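Local coordinates for protein TetR family transcriptional repressor LfrR (Mycobacterium smegmatis, PDB 2V57) that represses transcription of the lfrRA efflux-pump operon by binding directly to the promoter region upstream of its own gene, at residues Tyr108-Ser111 and Glu117-Ala120; Glu13-Ala18 and His50-Glu55; Ile102-Tyr107 and Ala158-Ala163. All blocks are in the same frame, centred on the assembly; numbering follows the deposited sequence.

How the contacts relate
The three contacts illustrate how an all-helical repressor packs its DNA-binding end, its body and its dimer-facing helices. Contact 2 holds the last turn of the helix-turn-helix motif against helix 11-27 and carries a bound sulfate; its centre lies about 21 Å from that of contact 1 and about 24 Å from that of contact 3. R65 links two of the sites: it reaches the sulfate of contact 2, and L118 of contact 1 touches it. Contacts 1 and 3 have centres about 17 Å apart and use the successive helices 102-106 and 109-112. Contact 1 closes a short local loop within the long excursion spanned by contact 3, and both touch the second subunit.

Contact 1: Tyr108-Ser111 and Glu117-Ala120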
loop_
_atom_site.group_PDB
_atom_site.type_symbol
_atom_site.label_atom_id
_atom_site.label_comp_id
_atom_site.label_asym_id
_atom_site.label_seq_id
_atom_site.Cartn_x
_atom_site.Cartn_y
_atom_site.Cartn_z
ATOM N N TYR B 108 3.605 1.911 4.605
ATOM C CA TYR B 108 2.504 2.332 5.486
ATOM C C TYR B 108 2.881 2.135 6.960
ATOM O O TYR B 108 2.046 2.260 7.853
ATOM C CB TYR B 108 1.228 1.534 5.134
ATOM C CG TYR B 108 -0.067 2.165 5.607
ATOM C CD1 TYR B 108 -0.463 3.425 5.151
ATOM C CD2 TYR B 108 -0.903 1.496 6.515
ATOM C CE1 TYR B 108 -1.651 4.019 5.603
ATOM C CE2 TYR B 108 -2.098 2.074 6.964
ATOM C CZ TYR B 108 -2.465 3.337 6.503
ATOM O OH TYR B 108 -3.637 3.921 6.950
ATOM N N GLU B 109 4.154 1.825 7.199
ATOM C CA GLU B 109 4.636 1.539 8.550
ATOM C C GLU B 109 4.432 2.624 9.630
ATOM O O GLU B 109 4.156 2.287 10.783
ATOM C CB GLU B 109 6.109 1.123 8.498
ATOM C CG GLU B 109 6.693 0.786 9.851
ATOM C CD GLU B 109 7.931 -0.087 9.749
ATOM O OE1 GLU B 109 9.036 0.404 10.085
ATOM O OE2 GLU B 109 7.791 -1.261 9.326
ATOM N N PRO B 110 4.594 3.921 9.286
ATOM C CA PRO B 110 4.276 4.913 10.320
ATOM C C PRO B 110 2.839 4.769 10.820
ATOM O O PRO B 110 2.592 4.896 12.017
ATOM C CB PRO B 110 4.444 6.257 9.583
ATOM C CG PRO B 110 5.482 5.957 8.507
ATOM C CD PRO B 110 5.138 4.550 8.063
ATOM N N SER B 111 1.908 4.497 9.913
ATOM C CA SER B 111 0.510 4.307 10.298
ATOM C C SER B 111 0.349 3.001 11.048
ATOM O O SER B 111 -0.257 2.971 12.105
ATOM C CB SER B 111 -0.423 4.339 9.083
ATOM O OG SER B 111 -0.373 5.594 8.421
ATOM N N GLU B 117 6.766 9.955 14.777
ATOM C CA GLU B 117 8.165 10.296 14.525
ATOM C C GLU B 117 8.650 9.722 13.190
ATOM O O GLU B 117 9.411 10.372 12.457
ATOM C CB GLU B 117 9.070 9.823 15.674
ATOM C CG GLU B 117 10.553 9.905 15.348
ATOM C CD GLU B 117 10.996 11.331 14.999
ATOM O OE1 GLU B 117 10.330 12.311 15.425
ATOM O OE2 GLU B 117 12.014 11.469 14.288
ATOM N N LEU B 118 8.217 8.502 12.866
ATOM C CA LEU B 118 8.617 7.898 11.605
ATOM C C LEU B 118 7.886 8.613 10.469
ATOM O O LEU B 118 8.432 8.764 9.374
ATOM C CB LEU B 118 8.313 6.395 11.580
ATOM C CG LEU B 118 8.929 5.564 10.453
ATOM C CD1 LEU B 118 10.491 5.575 10.525
ATOM C CD2 LEU B 118 8.382 4.146 10.491
ATOM N N ALA B 119 6.662 9.063 10.735
ATOM C CA ALA B 119 5.908 9.810 9.729
ATOM C C ALA B 119 6.655 11.108 9.383
ATOM O O ALA B 119 6.736 11.492 8.214
ATOM C CB ALA B 119 4.513 10.106 10.212
ATOM N N ALA B 120 7.181 11.778 10.404
ATOM C CA ALA B 120 7.962 13.009 10.214
ATOM C C ALA B 120 9.236 12.724 9.426
ATOM O O ALA B 120 9.641 13.510 8.560
ATOM C CB ALA B 120 8.303 13.677 11.578
#
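P110 and L118 meet where two short consecutive helices fold back on each other, a compact example of apolar packing across a tight reversal of the chain. The ring of P110 lies between A119, which it meets through CB, and L118, which it meets through CG. P110 CB rests against the backbone of A119, 3.8 Å from A119 N. The same P110 CB lies 3.9 Å from A119 CB. On the other side P110 CG faces the branch of L118, with P110 CG and L118 CD2 4.0 Å apart. The proline ring and the leucine side chain run roughly perpendicular. L118 CG is anti to its backbone N (chi1 -168°), which carries the CD2 methyl beyond the proline to E109; there E109 CG and L118 CD2 are 3.8 Å apart. The extended glutamate brings OE1 to a similar distance from the same methyl, so aliphatic chain and carboxylate both border it. Distances are alike at both ends, but burial is not: E109 and L118 are buried, whereas the side where P110 CB meets the backbone and methyl of A119 is partly exposed. At the start of segment 108-111, Y108 meets Y108 of the second subunit, placing this corner beside the dimer interface. On the inner side, E109 also packs on L60 and A64 of helix 56-77, and L118 on A64 and R65, so the two short helices lie together against that long helix.

Contact 2: Glu13-Ala18 and His50-Glu55; sequences ERTRRA and HRYYPE. With SO4 (sulfate ion), chain G.
T15 turns CG2 anti to its backbone N and beside the carbonyl carbon, and this rotation presents the methyl group to one face of the Y52 ring. The result is a CH-pi contact: T15 CG2 sits 3.8 Å from the centroid of the Y52 ring, 30° off the normal. Closer still, T15 CB lies 3.2 Å from Y52 OH, a contact without a hydrogen bond. The hydroxyl of T15 is engaged elsewhere, bonded to A11 O one turn back in its own helix. R16 likewise sends CG anti to the backbone N, which puts R16 CG 3.4 Å from Y53 OH; the bend at chi3 then swings the guanidinium toward a sulfate. R16 NH1 donates to sulfate O2 at 2.8 Å, with a moderately bent N-H...O angle of 147°, and Y53 OH donates to that O2 at 2.6 Å. Sulfate O2 lies in plane at the edge of both the guanidinium and the tyrosine ring, although those planes are 54° apart. R65 is a further donor to the ion, which probably came from the crystallisation liquor. Y52 closes helix 46-52, the second helix of the helix-turn-helix, and Y53 follows it; packing this motif on helix 11-27 fits the three-helix DNA-binding domain of TetR-family repressors.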
loop_
_atom_site.group_PDB
_atom_site.type_symbol
_atom_site.label_atom_id
_atom_site.label_comp_id
_atom_site.label_asym_id
_atom_site.label_seq_id
_atom_site.Cartn_x
_atom_site.Cartn_y
_atom_site.Cartn_z
ATOM N N GLU B 13 29.539 -0.098 12.274
ATOM C CA GLU B 13 28.871 0.421 11.089
ATOM C C GLU B 13 28.559 -0.732 10.156
ATOM O O GLU B 13 27.441 -0.859 9.649
ATOM C CB GLU B 13 29.757 1.438 10.367
ATOM C CG GLU B 13 29.137 1.952 9.079
ATOM C CD GLU B 13 29.726 3.275 8.627
ATOM O OE1 GLU B 13 28.940 4.165 8.223
ATOM O OE2 GLU B 13 30.972 3.425 8.686
ATOM N N ARG B 14 29.563 -1.577 9.927
ATOM C CA ARG B 14 29.406 -2.721 9.032
ATOM C C ARG B 14 28.350 -3.703 9.538
ATOM O O ARG B 14 27.521 -4.184 8.774
ATOM C CB ARG B 14 30.753 -3.425 8.804
ATOM C CG ARG B 14 31.485 -2.936 7.561
ATOM C CD ARG B 14 32.865 -3.582 7.381
ATOM N NE ARG B 14 33.924 -2.815 8.032
ATOM C CZ ARG B 14 34.582 -3.216 9.116
ATOM N NH1 ARG B 14 34.302 -4.388 9.671
ATOM N NH2 ARG B 14 35.529 -2.450 9.640
ATOM N N THR B 15 28.370 -3.986 10.833
ATOM C CA THR B 15 27.364 -4.862 11.429
ATOM C C THR B 15 25.949 -4.324 11.267
ATOM O O THR B 15 25.029 -5.073 10.934
ATOM C CB THR B 15 27.669 -5.107 12.916
ATOM O OG1 THR B 15 28.914 -5.797 13.014
ATOM C CG2 THR B 15 26.584 -5.953 13.570
ATOM N N ARG B 16 25.773 -3.026 11.504
ATOM C CA ARG B 16 24.474 -2.393 11.323
ATOM C C ARG B 16 23.979 -2.533 9.879
ATOM O O ARG B 16 22.808 -2.866 9.647
ATOM C CB ARG B 16 24.546 -0.911 11.719
ATOM C CG ARG B 16 23.208 -0.222 11.769
ATOM C CD ARG B 16 23.395 1.243 12.134
ATOM N NE ARG B 16 23.857 1.952 10.952
ATOM C CZ ARG B 16 23.033 2.494 10.071
ATOM N NH1 ARG B 16 21.729 2.430 10.287
ATOM N NH2 ARG B 16 23.511 3.100 8.998
ATOM N N ARG B 17 24.869 -2.279 8.922
ATOM C CA ARG B 17 24.523 -2.387 7.507
ATOM C C ARG B 17 24.174 -3.827 7.129
ATOM O O ARG B 17 23.243 -4.066 6.367
ATOM C CB ARG B 17 25.643 -1.852 6.617
ATOM N N ALA B 18 24.915 -4.782 7.680
ATOM C CA ALA B 18 24.614 -6.200 7.457
ATOM C C ALA B 18 23.223 -6.608 7.950
ATOM O O ALA B 18 22.491 -7.327 7.249
ATOM C CB ALA B 18 25.698 -7.090 8.086
ATOM N N HIS B 50 20.565 -7.892 19.276
ATOM C CA HIS B 50 19.861 -7.172 20.334
ATOM C C HIS B 50 20.637 -5.975 20.890
ATOM O O HIS B 50 20.047 -5.053 21.460
ATOM C CB HIS B 50 19.410 -8.124 21.449
ATOM C CG HIS B 50 18.251 -8.983 21.058
ATOM N ND1 HIS B 50 18.248 -10.352 21.215
ATOM C CD2 HIS B 50 17.071 -8.669 20.476
ATOM C CE1 HIS B 50 17.106 -10.842 20.768
ATOM N NE2 HIS B 50 16.373 -9.843 20.312
ATOM N N ARG B 51 21.950 -5.973 20.701
ATOM C CA ARG B 51 22.756 -4.799 21.051
ATOM C C ARG B 51 22.587 -3.682 20.029
ATOM O O ARG B 51 22.981 -2.534 20.272
ATOM C CB ARG B 51 24.240 -5.164 21.162
ATOM C CG ARG B 51 24.580 -6.026 22.363
ATOM C CD ARG B 51 26.076 -6.299 22.446
ATOM N NE ARG B 51 26.595 -6.885 21.214
ATOM C CZ ARG B 51 27.744 -7.547 21.127
ATOM N NH1 ARG B 51 28.500 -7.711 22.207
ATOM N NH2 ARG B 51 28.139 -8.050 19.963
ATOM N N TYR B 52 22.030 -4.023 18.872
ATOM C CA TYR B 52 21.723 -3.019 17.851
ATOM C C TYR B 52 20.237 -2.640 17.860
ATOM O O TYR B 52 19.877 -1.455 17.803
ATOM C CB TYR B 52 22.139 -3.518 16.465
ATOM C CG TYR B 52 23.636 -3.548 16.270
ATOM C CD1 TYR B 52 24.266 -2.689 15.375
ATOM C CD2 TYR B 52 24.424 -4.429 16.999
ATOM C CE1 TYR B 52 25.644 -2.723 15.202
ATOM C CE2 TYR B 52 25.792 -4.451 16.847
ATOM C CZ TYR B 52 26.398 -3.602 15.951
ATOM O OH TYR B 52 27.768 -3.657 15.805
ATOM N N TYR B 53 19.382 -3.659 17.927
ATOM C CA TYR B 53 17.941 -3.460 17.979
ATOM C C TYR B 53 17.364 -4.358 19.078
ATOM O O TYR B 53 17.268 -5.566 18.898
ATOM C CB TYR B 53 17.329 -3.768 16.610
ATOM C CG TYR B 53 18.042 -3.018 15.506
ATOM C CD1 TYR B 53 17.749 -1.686 15.268
ATOM C CD2 TYR B 53 19.037 -3.633 14.724
ATOM C CE1 TYR B 53 18.405 -0.968 14.298
ATOM C CE2 TYR B 53 19.698 -2.916 13.720
ATOM C CZ TYR B 53 19.366 -1.578 13.518
ATOM O OH TYR B 53 19.985 -0.812 12.550
ATOM N N PRO B 54 17.010 -3.767 20.240
ATOM C CA PRO B 54 16.605 -4.570 21.405
ATOM C C PRO B 54 15.328 -5.365 21.150
ATOM O O PRO B 54 15.159 -6.442 21.703
ATOM C CB PRO B 54 16.365 -3.520 22.504
ATOM C CG PRO B 54 17.160 -2.333 22.083
ATOM C CD PRO B 54 17.128 -2.335 20.565
ATOM N N GLU B 55 14.439 -4.816 20.334
ATOM C CA GLU B 55 13.190 -5.475 19.989
ATOM C C GLU B 55 12.984 -5.414 18.485
ATOM O O GLU B 55 13.523 -4.538 17.802
ATOM C CB GLU B 55 12.015 -4.824 20.720
ATOM C CG GLU B 55 12.022 -5.122 22.220
ATOM C CD GLU B 55 10.765 -4.650 22.928
ATOM O OE1 GLU B 55 10.254 -5.399 23.789
ATOM O OE2 GLU B 55 10.292 -3.531 22.626
HETATM S S SO4 G . 19.467 2.870 13.237
HETATM O O1 SO4 G . 18.408 3.649 12.621
HETATM O O2 SO4 G . 19.929 1.812 12.358
HETATM O O3 SO4 G . 20.618 3.723 13.571
HETATM O O4 SO4 G . 18.910 2.283 14.458
#

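Contact 3: Ile102-Tyr107 and Ala158-Ala163; sequences IVLFVY and AGYEAA
Y160 reaches from helix 147-164 to helix 102-106, and its successive atoms meet different partners. At its root, Y160 CB lies 3.9 Å from L104 CD1, and the two side chains lie alongside each other, pointing opposite ways. With CG anti to the carbonyl carbon (chi1 -54°), the ring continues to V103. Y160 CE2 comes within 3.6 Å of V103 CB, Y160 CZ lies near V103 CB and V103 CG2, and at the tip Y160 OH is 3.6 Å from V103 CG2. The valine approaches the ring obliquely. The hydroxyl, meanwhile, is hydrogen-bonded to Q96 O, which anchors the far end of the side chain. Farther along, L104 lies against the carboxylate of E161, with L104 CD1 3.7 Å from E161 OE1; a bend at chi2 brings the acid there. The helix segments have axes 9.8 Å apart at closest approach, crossing at -132°. W153 also packs on V103 and Y160, while Y107 OH is hydrogen-bonded to E161 OE2 of the second subunit. Across the two segments, then, the chemistry is that of dispersion contacts: a buried tyrosine lays its ring against valine while a backbone carbonyl satisfies its hydroxyl, and a leucine methyl sits beside a carboxylate without any polar bond between them.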
loop_
_atom_site.group_PDB
_atom_site.type_symbol
_atom_site.label_atom_id
_atom_site.label_comp_id
_atom_site.label_asym_id
_atom_site.label_seq_id
_atom_site.Cartn_x
_atom_site.Cartn_y
_atom_site.Cartn_z
ATOM N N ILE B 102 10.737 -4.466 -0.702
ATOM C CA ILE B 102 10.722 -4.091 0.720
ATOM C C ILE B 102 9.912 -2.805 0.918
ATOM O O ILE B 102 9.367 -2.531 1.998
ATOM C CB ILE B 102 12.149 -3.950 1.327
ATOM C CG1 ILE B 102 12.083 -3.948 2.865
ATOM C CG2 ILE B 102 12.859 -2.705 0.792
ATOM C CD1 ILE B 102 11.619 -5.294 3.445
ATOM N N VAL B 103 9.803 -2.012 -0.141
ATOM C CA VAL B 103 8.993 -0.795 -0.071
ATOM C C VAL B 103 7.527 -1.088 0.284
ATOM O O VAL B 103 6.885 -0.284 0.951
ATOM C CB VAL B 103 9.109 0.054 -1.367
ATOM C CG1 VAL B 103 8.213 1.290 -1.292
ATOM C CG2 VAL B 103 10.579 0.429 -1.612
ATOM N N LEU B 104 7.011 -2.245 -0.132
ATOM C CA LEU B 104 5.660 -2.653 0.243
ATOM C C LEU B 104 5.567 -2.896 1.737
ATOM O O LEU B 104 4.512 -2.711 2.363
ATOM C CB LEU B 104 5.267 -3.944 -0.477
ATOM C CG LEU B 104 5.153 -3.893 -2.003
ATOM C CD1 LEU B 104 5.186 -5.307 -2.561
ATOM C CD2 LEU B 104 3.873 -3.171 -2.423
ATOM N N PHE B 105 6.670 -3.350 2.313
ATOM C CA PHE B 105 6.680 -3.631 3.744
ATOM C C PHE B 105 6.719 -2.317 4.531
ATOM O O PHE B 105 5.989 -2.164 5.516
ATOM C CB PHE B 105 7.852 -4.566 4.100
ATOM C CG PHE B 105 7.880 -5.026 5.552
ATOM C CD1 PHE B 105 7.318 -6.231 5.927
ATOM C CD2 PHE B 105 8.532 -4.274 6.522
ATOM C CE1 PHE B 105 7.370 -6.674 7.251
ATOM C CE2 PHE B 105 8.584 -4.710 7.847
ATOM C CZ PHE B 105 7.997 -5.914 8.208
ATOM N N VAL B 106 7.535 -1.352 4.094
ATOM C CA VAL B 106 7.739 -0.151 4.911
ATOM C C VAL B 106 6.848 1.057 4.589
ATOM O O VAL B 106 6.753 1.978 5.390
ATOM C CB VAL B 106 9.222 0.308 4.938
ATOM C CG1 VAL B 106 10.127 -0.852 5.383
ATOM C CG2 VAL B 106 9.651 0.866 3.574
ATOM N N TYR B 107 6.186 1.049 3.437
ATOM C CA TYR B 107 5.420 2.222 3.003
ATOM C C TYR B 107 4.439 2.777 4.044
ATOM O O TYR B 107 4.466 3.967 4.346
ATOM C CB TYR B 107 4.685 1.938 1.688
ATOM C CG TYR B 107 3.957 3.154 1.148
ATOM C CD1 TYR B 107 4.654 4.196 0.534
ATOM C CD2 TYR B 107 2.583 3.261 1.254
ATOM C CE1 TYR B 107 3.993 5.316 0.054
ATOM C CE2 TYR B 107 1.911 4.373 0.764
ATOM C CZ TYR B 107 2.620 5.397 0.165
ATOM O OH TYR B 107 1.943 6.506 -0.322
ATOM N N ALA B 158 2.212 -1.130 -7.288
ATOM C CA ALA B 158 1.679 -2.029 -8.299
ATOM C C ALA B 158 2.867 -2.627 -9.063
ATOM O O ALA B 158 2.852 -3.802 -9.452
ATOM C CB ALA B 158 0.763 -1.286 -9.243
ATOM N N GLY B 159 3.884 -1.792 -9.284
ATOM C CA GLY B 159 5.106 -2.223 -9.931
ATOM C C GLY B 159 5.844 -3.290 -9.138
ATOM O O GLY B 159 6.246 -4.293 -9.707
ATOM N N TYR B 160 6.042 -3.080 -7.833
ATOM C CA TYR B 160 6.717 -4.115 -7.036
ATOM C C TYR B 160 5.938 -5.425 -7.042
ATOM O O TYR B 160 6.528 -6.509 -7.047
ATOM C CB TYR B 160 6.950 -3.685 -5.587
ATOM C CG TYR B 160 7.686 -2.380 -5.435
ATOM C CD1 TYR B 160 8.986 -2.226 -5.909
ATOM C CD2 TYR B 160 7.085 -1.304 -4.800
ATOM C CE1 TYR B 160 9.651 -1.031 -5.764
ATOM C CE2 TYR B 160 7.736 -0.105 -4.658
ATOM C CZ TYR B 160 9.020 0.031 -5.148
ATOM O OH TYR B 160 9.671 1.230 -4.998
ATOM N N GLU B 161 4.613 -5.328 -7.010
ATOM C CA GLU B 161 3.765 -6.518 -7.010
ATOM C C GLU B 161 3.897 -7.258 -8.325
ATOM O O GLU B 161 4.031 -8.484 -8.347
ATOM C CB GLU B 161 2.296 -6.151 -6.783
ATOM C CG GLU B 161 2.035 -5.292 -5.565
ATOM C CD GLU B 161 1.735 -6.099 -4.331
ATOM O OE1 GLU B 161 2.391 -7.144 -4.131
ATOM O OE2 GLU B 161 0.835 -5.687 -3.562
ATOM N N ALA B 162 3.839 -6.515 -9.427
ATOM C CA ALA B 162 3.963 -7.109 -10.751
ATOM C C ALA B 162 5.308 -7.821 -10.885
ATOM O O ALA B 162 5.410 -8.867 -11.533
ATOM C CB ALA B 162 3.816 -6.045 -11.831
ATOM N N ALA B 163 6.322 -7.253 -10.248
ATOM C CA ALA B 163 7.681 -7.789 -10.297
ATOM C C ALA B 163 7.809 -9.097 -9.523
ATOM O O ALA B 163 8.540 -9.990 -9.931
ATOM C CB ALA B 163 8.653 -6.786 -9.772
#